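Local coordinates for protein pyruvate kinase (Pyrobaculum aerophilum, PDB 3QTG) that catalyses the last step of glycolysis, transferring a phosphoryl group from phosphoenolpyruvate to ADP to give pyruvate and ATP, with a divalent metal cation as cofactor, at residues E182-E185 with A186-I190; A387-I390 with A391-R394; P404-R407 with V408-L412. All blocks are in the same frame, centred on the assembly; numbering follows the deposited sequence.

The three contacts follow one another along the chain, each within a single helix or at its end. Contact 1 lies on helix 181-190 of the barrel domain, just ahead of barrel strand 199-202. Contacts 2 and 3 belong to the C-terminal alpha/beta domain, where helices 385-391 and 406-412 flank strand 399-403 in sequence and connect the parallel strands 376-380, 399-403 and 418-422. Their centres lie about 16 Å apart and they touch, the side chain of Arg388 meeting Ser411 and Leu412. Contact 1 stands apart, its nearest atoms about 10 Å from contact 3 and about 17 Å from contact 2. Salt bridges from 404-412 to Asp195 and Glu68 tie the C-terminal domain to the barrel.

Contact 1: E182-E185 with A186-I190; sequences EDVE and ALKAI
Leu187 N donates to Asp183 O at 2.8 Å, the shortest of four i to i+4 bonds that join 182-185 to 186-190, and the carbonyl points almost straight at its donor (C=O...N angle 166°). The same oxygen also lies against the side chain of Leu187, with CB at 3.5 Å. One residue earlier along the helix, Ala186 N reaches Glu182 O at 3.0 Å, but from above the carbonyl plane, 38° out of it. The Lys188 N to Val184 O bond is longer, at 3.3 Å.

Val184 and Lys188 run side by side. With CG1 anti to the backbone N (chi1 172°), Val184 turns that methyl toward the lysine, whose CE passes it at 3.8 Å; the lysine chain, bent at chi2 and chi3, runs over Val184 O on its way there. Glu185 carries the last bond of the series through its carbonyl, to Ala189 N.

Leu187 is buried against Leu217 and Leu218 of helix 208-220, and Val184 also touches Leu217, while Lys188 is exposed; Asp183 OD1 accepts from Gly83 N. This is an outer helix of the TIM barrel, with Ala186 close to Leu49, a probable ATP-site residue.

Contact 2: A387-I390 with A391-R394; sequences ARRI and AKFR
Ala391 N closes the last full turn of helix 385-391 by donating to Ala387 O at 3.0 Å, and the chain leaves the helix through a type I beta turn from Ala391 to Arg394. Lys392 N still bonds Arg388 O in the helical i to i+4 manner, whereas Phe393 N shifts to an i to i+3 bond with Ile390 O. That shift shows in the geometry: the donor stands 50° out of the carbonyl plane.

The tight side is hydrophobic. Ile390 is buried against Val367 of helix 358-373 and Ile377 and Val379 of strand 376-380, while Ala391 packs on Val415. Phe393, with its CG anti to the carbonyl carbon (chi1 -67°), brings CD2 to 3.1 Å from Arg389 O, and its ring rests on Ala363 and Lys364 of helix 358-373.

The looser, partly exposed side carries Arg389 and Lys392, which lie alongside each other and point the same way. Their aliphatic parts only graze, Arg389 CG and Lys392 CE being 4.2 Å apart. Arg389 NH2 and Lys392 NZ come together on one oxygen, each forming a salt bridge with Asp360 OD1.

Arg394 folds back on the turn, its guanidinium further held by Asp317 and Gly315 O. Ala391 O is gripped twice, by Arg394 N at 2.8 Å and Arg394 NH1 at 3.0 Å, the two donors arriving from opposite faces of the carbonyl plane.

Contact 3: P404-R407 with V408-L412; sequences PNVR and VARSL
Val408, Arg407 and Val406 bury the most surface where the first turn of helix 406-412 meets the next. In the conformer of Asn405 described, one of two modelled, Val408 sets its CG2 against that side chain, 3.4 Å from ND2 and 3.7 Å from CB, crossing it at about a right angle. Asn405 is the N-cap: in this conformer, with CG anti to the backbone N (chi1 -173°), its OD1 accepts from Arg407 N at 3.0 Å, the donor well above the amide carbonyl plane. Its backbone oxygen takes Ala409 N at 3.1 Å, N-H...O angle 164°.

Arg407 gives its carbonyl to Ser411 N at 3.2 Å and lays CG obliquely to the Arg410 guanidinium; its side chain, bent at chi3, ends in a salt bridge between NH1 and Asp195.

Val406 receives Arg410 N on its oxygen and places CG2 over one face of the Arg410 guanidinium, 3.6 Å above the plane and offset toward the rim. The arginine chain, extended from CG to NE, runs along Val406 O, with CG 3.4 Å from it, before NE meets Glu68 in a salt bridge. An alanine in place of Arg410 would probably leave Glu68 without this charged mate and take the flat group from beside the CG2 methyl of Val406.

On the inward side, Ala409 and Leu412 pack on strands 399-403 and 418-422, as the helix of a beta-alpha-beta unit. The chemistry implies a divided role: apolar residues fix the helix to its own sheet, while both arginines, through Asp195 and Glu68, join it to the barrel domain.

Contact 1: E182-E185 with A186-I190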
loop_
_atom_site.group_PDB
_atom_site.type_symbol
_atom_site.label_atom_id
_atom_site.label_comp_id
_atom_site.label_asym_id
_atom_site.label_seq_id
_atom_site.Cartn_x
_atom_site.Cartn_y
_atom_site.Cartn_z
ATOM N N GLU A 182 -31.903 -34.296 25.281
ATOM C CA GLU A 182 -30.800 -34.771 26.123
ATOM C C GLU A 182 -29.865 -33.627 26.563
ATOM O O GLU A 182 -29.226 -33.709 27.622
ATOM C CB GLU A 182 -29.987 -35.848 25.392
ATOM C CG GLU A 182 -30.774 -37.068 24.903
ATOM C CD GLU A 182 -31.497 -36.842 23.564
ATOM O OE1 GLU A 182 -32.717 -37.138 23.496
ATOM O OE2 GLU A 182 -30.858 -36.375 22.586
ATOM N N ASP A 183 -29.768 -32.578 25.747
ATOM C CA ASP A 183 -28.971 -31.404 26.107
ATOM C C ASP A 183 -29.677 -30.618 27.215
ATOM O O ASP A 183 -29.066 -30.276 28.237
ATOM C CB ASP A 183 -28.702 -30.515 24.877
ATOM C CG ASP A 183 -27.717 -31.148 23.882
ATOM O OD1 ASP A 183 -27.003 -32.109 24.253
ATOM O OD2 ASP A 183 -27.659 -30.675 22.723
ATOM N N VAL A 184 -30.966 -30.350 26.992
ATOM C CA VAL A 184 -31.873 -29.757 27.980
ATOM C C VAL A 184 -31.746 -30.470 29.333
ATOM O O VAL A 184 -31.598 -29.817 30.363
ATOM C CB VAL A 184 -33.346 -29.787 27.475
ATOM C CG1 VAL A 184 -34.330 -29.363 28.573
ATOM C CG2 VAL A 184 -33.519 -28.905 26.235
ATOM N N GLU A 185 -31.782 -31.805 29.311
ATOM C CA GLU A 185 -31.624 -32.632 30.507
ATOM C C GLU A 185 -30.250 -32.473 31.156
ATOM O O GLU A 185 -30.154 -32.375 32.375
ATOM C CB GLU A 185 -31.879 -34.118 30.188
ATOM C CG GLU A 185 -33.348 -34.488 29.870
ATOM C CD GLU A 185 -33.575 -36.005 29.688
ATOM O OE1 GLU A 185 -34.411 -36.558 30.445
ATOM O OE2 GLU A 185 -32.935 -36.638 28.801
ATOM N N ALA A 186 -29.191 -32.465 30.344
ATOM C CA ALA A 186 -27.819 -32.331 30.852
ATOM C C ALA A 186 -27.532 -30.954 31.451
ATOM O O ALA A 186 -26.807 -30.836 32.438
ATOM C CB ALA A 186 -26.795 -32.673 29.748
ATOM N N LEU A 187 -28.117 -29.912 30.869
ATOM C CA LEU A 187 -27.943 -28.555 31.386
ATOM C C LEU A 187 -28.647 -28.296 32.732
ATOM O O LEU A 187 -28.134 -27.544 33.576
ATOM C CB LEU A 187 -28.335 -27.520 30.329
ATOM C CG LEU A 187 -27.217 -26.793 29.547
ATOM C CD1 LEU A 187 -25.801 -27.320 29.794
ATOM C CD2 LEU A 187 -27.517 -26.725 28.064
ATOM N N LYS A 188 -29.812 -28.897 32.959
ATOM C CA LYS A 188 -30.435 -28.674 34.266
ATOM C C LYS A 188 -29.893 -29.600 35.351
ATOM O O LYS A 188 -29.858 -29.226 36.521
ATOM C CB LYS A 188 -31.970 -28.585 34.234
ATOM C CG LYS A 188 -32.675 -29.316 33.138
ATOM C CD LYS A 188 -33.938 -28.553 32.782
ATOM C CE LYS A 188 -35.036 -29.490 32.304
ATOM N NZ LYS A 188 -36.354 -28.793 32.240
ATOM N N ALA A 189 -29.404 -30.765 34.949
ATOM C CA ALA A 189 -28.677 -31.649 35.858
ATOM C C ALA A 189 -27.464 -30.957 36.474
ATOM O O ALA A 189 -27.091 -31.241 37.613
ATOM C CB ALA A 189 -28.239 -32.914 35.126
ATOM N N ILE A 190 -26.858 -30.046 35.713
ATOM C CA ILE A 190 -25.588 -29.411 36.089
ATOM C C ILE A 190 -25.791 -27.964 36.557
ATOM O O ILE A 190 -24.885 -27.350 37.111
ATOM C CB ILE A 190 -24.532 -29.573 34.938
ATOM C CG1 ILE A 190 -23.768 -30.890 35.103
ATOM C CG2 ILE A 190 -23.549 -28.422 34.859
ATOM C CD1 ILE A 190 -24.296 -32.027 34.230
#

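Contact 2: A387-I390 with A391-R394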
loop_
_atom_site.group_PDB
_atom_site.type_symbol
_atom_site.label_atom_id
_atom_site.label_comp_id
_atom_site.label_asym_id
_atom_site.label_seq_id
_atom_site.Cartn_x
_atom_site.Cartn_y
_atom_site.Cartn_z
ATOM N N ALA A 387 -10.734 -5.948 26.432
ATOM C CA ALA A 387 -9.657 -6.945 26.381
ATOM C C ALA A 387 -9.812 -7.826 25.155
ATOM O O ALA A 387 -8.862 -8.020 24.398
ATOM C CB ALA A 387 -9.643 -7.794 27.649
ATOM N N ARG A 388 -11.022 -8.350 24.961
ATOM C CA ARG A 388 -11.386 -9.066 23.730
ATOM C C ARG A 388 -11.241 -8.246 22.438
ATOM O O ARG A 388 -10.795 -8.772 21.414
ATOM C CB ARG A 388 -12.811 -9.614 23.831
ATOM C CG ARG A 388 -12.924 -10.852 24.735
ATOM C CD ARG A 388 -14.398 -11.268 24.894
ATOM N NE ARG A 388 -14.593 -12.132 26.061
ATOM C CZ ARG A 388 -14.636 -13.459 25.985
ATOM N NH1 ARG A 388 -14.512 -14.065 24.801
ATOM N NH2 ARG A 388 -14.816 -14.186 27.084
ATOM N N ARG A 389 -11.634 -6.976 22.465
ATOM C CA ARG A 389 -11.493 -6.166 21.267
ATOM C C ARG A 389 -10.004 -5.977 20.897
ATOM O O ARG A 389 -9.654 -5.951 19.733
ATOM C CB ARG A 389 -12.213 -4.829 21.410
ATOM C CG ARG A 389 -12.228 -4.005 20.118
ATOM C CD ARG A 389 -12.867 -2.631 20.302
ATOM N NE ARG A 389 -14.068 -2.689 21.126
ATOM C CZ ARG A 389 -15.274 -3.032 20.695
ATOM N NH1 ARG A 389 -16.292 -3.072 21.558
ATOM N NH2 ARG A 389 -15.473 -3.341 19.413
ATOM N N ILE A 390 -9.139 -5.868 21.892
ATOM C CA ILE A 390 -7.703 -5.774 21.643
ATOM C C ILE A 390 -7.177 -7.081 21.067
ATOM O O ILE A 390 -6.455 -7.062 20.064
ATOM C CB ILE A 390 -6.896 -5.355 22.917
ATOM C CG1 ILE A 390 -7.007 -3.835 23.128
ATOM C CG2 ILE A 390 -5.415 -5.757 22.788
ATOM C CD1 ILE A 390 -6.853 -3.412 24.556
ATOM N N ALA A 391 -7.548 -8.196 21.702
ATOM C CA ALA A 391 -7.083 -9.526 21.287
ATOM C C ALA A 391 -7.376 -9.863 19.841
ATOM O O ALA A 391 -6.569 -10.528 19.179
ATOM C CB ALA A 391 -7.637 -10.624 22.210
ATOM N N LYS A 392 -8.524 -9.420 19.338
ATOM C CA LYS A 392 -8.925 -9.831 17.983
ATOM C C LYS A 392 -8.027 -9.233 16.924
ATOM O O LYS A 392 -8.010 -9.718 15.799
ATOM C CB LYS A 392 -10.391 -9.516 17.687
ATOM C CG LYS A 392 -10.701 -8.061 17.468
ATOM C CD LYS A 392 -12.198 -7.841 17.411
ATOM C CE LYS A 392 -12.478 -6.489 16.793
ATOM N NZ LYS A 392 -13.917 -6.202 16.820
ATOM N N PHE A 393 -7.289 -8.173 17.284
ATOM C CA PHE A 393 -6.337 -7.581 16.347
ATOM C C PHE A 393 -4.987 -8.230 16.475
ATOM O O PHE A 393 -4.046 -7.777 15.850
ATOM C CB PHE A 393 -6.242 -6.048 16.502
ATOM C CG PHE A 393 -7.508 -5.338 16.103
ATOM C CD1 PHE A 393 -7.823 -5.147 14.760
ATOM C CD2 PHE A 393 -8.405 -4.902 17.073
ATOM C CE1 PHE A 393 -9.010 -4.505 14.398
ATOM C CE2 PHE A 393 -9.567 -4.261 16.724
ATOM C CZ PHE A 393 -9.864 -4.056 15.377
ATOM N N ARG A 394 -4.892 -9.284 17.292
ATOM C CA ARG A 394 -3.706 -10.149 17.313
ATOM C C ARG A 394 -2.404 -9.424 17.708
ATOM O O ARG A 394 -1.405 -9.452 16.970
ATOM C CB ARG A 394 -3.564 -10.926 15.988
ATOM C CG ARG A 394 -4.688 -11.982 15.751
ATOM C CD ARG A 394 -4.700 -13.006 16.875
ATOM N NE ARG A 394 -5.613 -14.152 16.707
ATOM C CZ ARG A 394 -6.808 -14.236 17.269
ATOM N NH1 ARG A 394 -7.236 -13.212 17.981
ATOM N NH2 ARG A 394 -7.581 -15.332 17.113
#

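Contact 3: P404-R407 with V408-L412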
loop_
_atom_site.group_PDB
_atom_site.type_symbol
_atom_site.label_atom_id
_atom_site.label_comp_id
_atom_site.label_asym_id
_atom_site.label_seq_id
_atom_site.Cartn_x
_atom_site.Cartn_y
_atom_site.Cartn_z
ATOM N N PRO A 404 -11.926 -6.887 38.084
ATOM C CA PRO A 404 -12.405 -7.188 39.459
ATOM C C PRO A 404 -13.363 -8.386 39.549
ATOM O O PRO A 404 -13.841 -8.722 40.634
ATOM C CB PRO A 404 -13.131 -5.896 39.871
ATOM C CG PRO A 404 -13.519 -5.218 38.559
ATOM C CD PRO A 404 -12.738 -5.844 37.422
ATOM N N ASN A 405 -13.660 -9.006 38.408
ATOM C CA ASN A 405 -14.586 -10.126 38.343
ATOM C C ASN A 405 -13.812 -11.395 38.009
ATOM O O ASN A 405 -13.168 -11.492 36.955
ATOM C CB ASN A 405 -15.680 -9.852 37.300
ATOM C CG ASN A 405 -16.785 -10.917 37.286
ATOM O OD1 ASN A 405 -16.737 -11.926 38.008
ATOM N ND2 ASN A 405 -17.793 -10.685 36.461
ATOM N N VAL A 406 -13.862 -12.360 38.920
ATOM C CA VAL A 406 -13.149 -13.627 38.740
ATOM C C VAL A 406 -13.723 -14.420 37.563
ATOM O O VAL A 406 -12.989 -15.083 36.842
ATOM C CB VAL A 406 -13.101 -14.464 40.064
ATOM C CG1 VAL A 406 -14.485 -14.954 40.464
ATOM C CG2 VAL A 406 -12.118 -15.629 39.940
ATOM N N ARG A 407 -15.031 -14.308 37.350
ATOM C CA ARG A 407 -15.681 -14.957 36.214
ATOM C C ARG A 407 -15.234 -14.393 34.845
ATOM O O ARG A 407 -15.167 -15.128 33.855
ATOM C CB ARG A 407 -17.202 -14.930 36.366
ATOM C CG ARG A 407 -17.689 -15.830 37.487
ATOM C CD ARG A 407 -19.196 -15.704 37.725
ATOM N NE ARG A 407 -19.944 -16.481 36.734
ATOM C CZ ARG A 407 -21.261 -16.686 36.754
ATOM N NH1 ARG A 407 -22.023 -16.167 37.720
ATOM N NH2 ARG A 407 -21.820 -17.411 35.795
ATOM N N VAL A 408 -14.948 -13.096 34.794
ATOM C CA VAL A 408 -14.338 -12.486 33.602
ATOM C C VAL A 408 -12.904 -13.005 33.386
ATOM O O VAL A 408 -12.534 -13.394 32.270
ATOM C CB VAL A 408 -14.380 -10.911 33.651
ATOM C CG1 VAL A 408 -13.646 -10.319 32.457
ATOM C CG2 VAL A 408 -15.828 -10.394 33.664
ATOM N N ALA A 409 -12.106 -13.059 34.451
ATOM C CA ALA A 409 -10.747 -13.597 34.332
ATOM C C ALA A 409 -10.730 -15.002 33.720
ATOM O O ALA A 409 -9.898 -15.301 32.871
ATOM C CB ALA A 409 -10.024 -13.586 35.686
ATOM N N ARG A 410 -11.650 -15.853 34.173
ATOM C CA ARG A 410 -11.763 -17.216 33.676
ATOM C C ARG A 410 -12.151 -17.276 32.200
ATOM O O ARG A 410 -11.674 -18.120 31.466
ATOM C CB ARG A 410 -12.791 -17.971 34.509
ATOM C CG ARG A 410 -12.305 -18.331 35.907
ATOM C CD ARG A 410 -13.491 -18.674 36.801
ATOM N NE ARG A 410 -13.077 -18.959 38.165
ATOM C CZ ARG A 410 -13.915 -19.131 39.194
ATOM N NH1 ARG A 410 -15.239 -19.052 39.033
ATOM N NH2 ARG A 410 -13.424 -19.374 40.400
ATOM N N SER A 411 -13.056 -16.399 31.785
ATOM C CA SER A 411 -13.514 -16.351 30.413
ATOM C C SER A 411 -12.337 -16.031 29.470
ATOM O O SER A 411 -12.177 -16.664 28.423
ATOM C CB SER A 411 -14.597 -15.276 30.310
ATOM O OG SER A 411 -15.408 -15.454 29.173
ATOM N N LEU A 412 -11.494 -15.087 29.884
ATOM C CA LEU A 412 -10.425 -14.530 29.038
ATOM C C LEU A 412 -9.197 -15.443 28.957
ATOM O O LEU A 412 -8.324 -15.268 28.113
ATOM C CB LEU A 412 -10.024 -13.142 29.559
ATOM C CG LEU A 412 -11.147 -12.118 29.631
ATOM C CD1 LEU A 412 -10.598 -10.809 30.177
ATOM C CD2 LEU A 412 -11.812 -11.920 28.251
#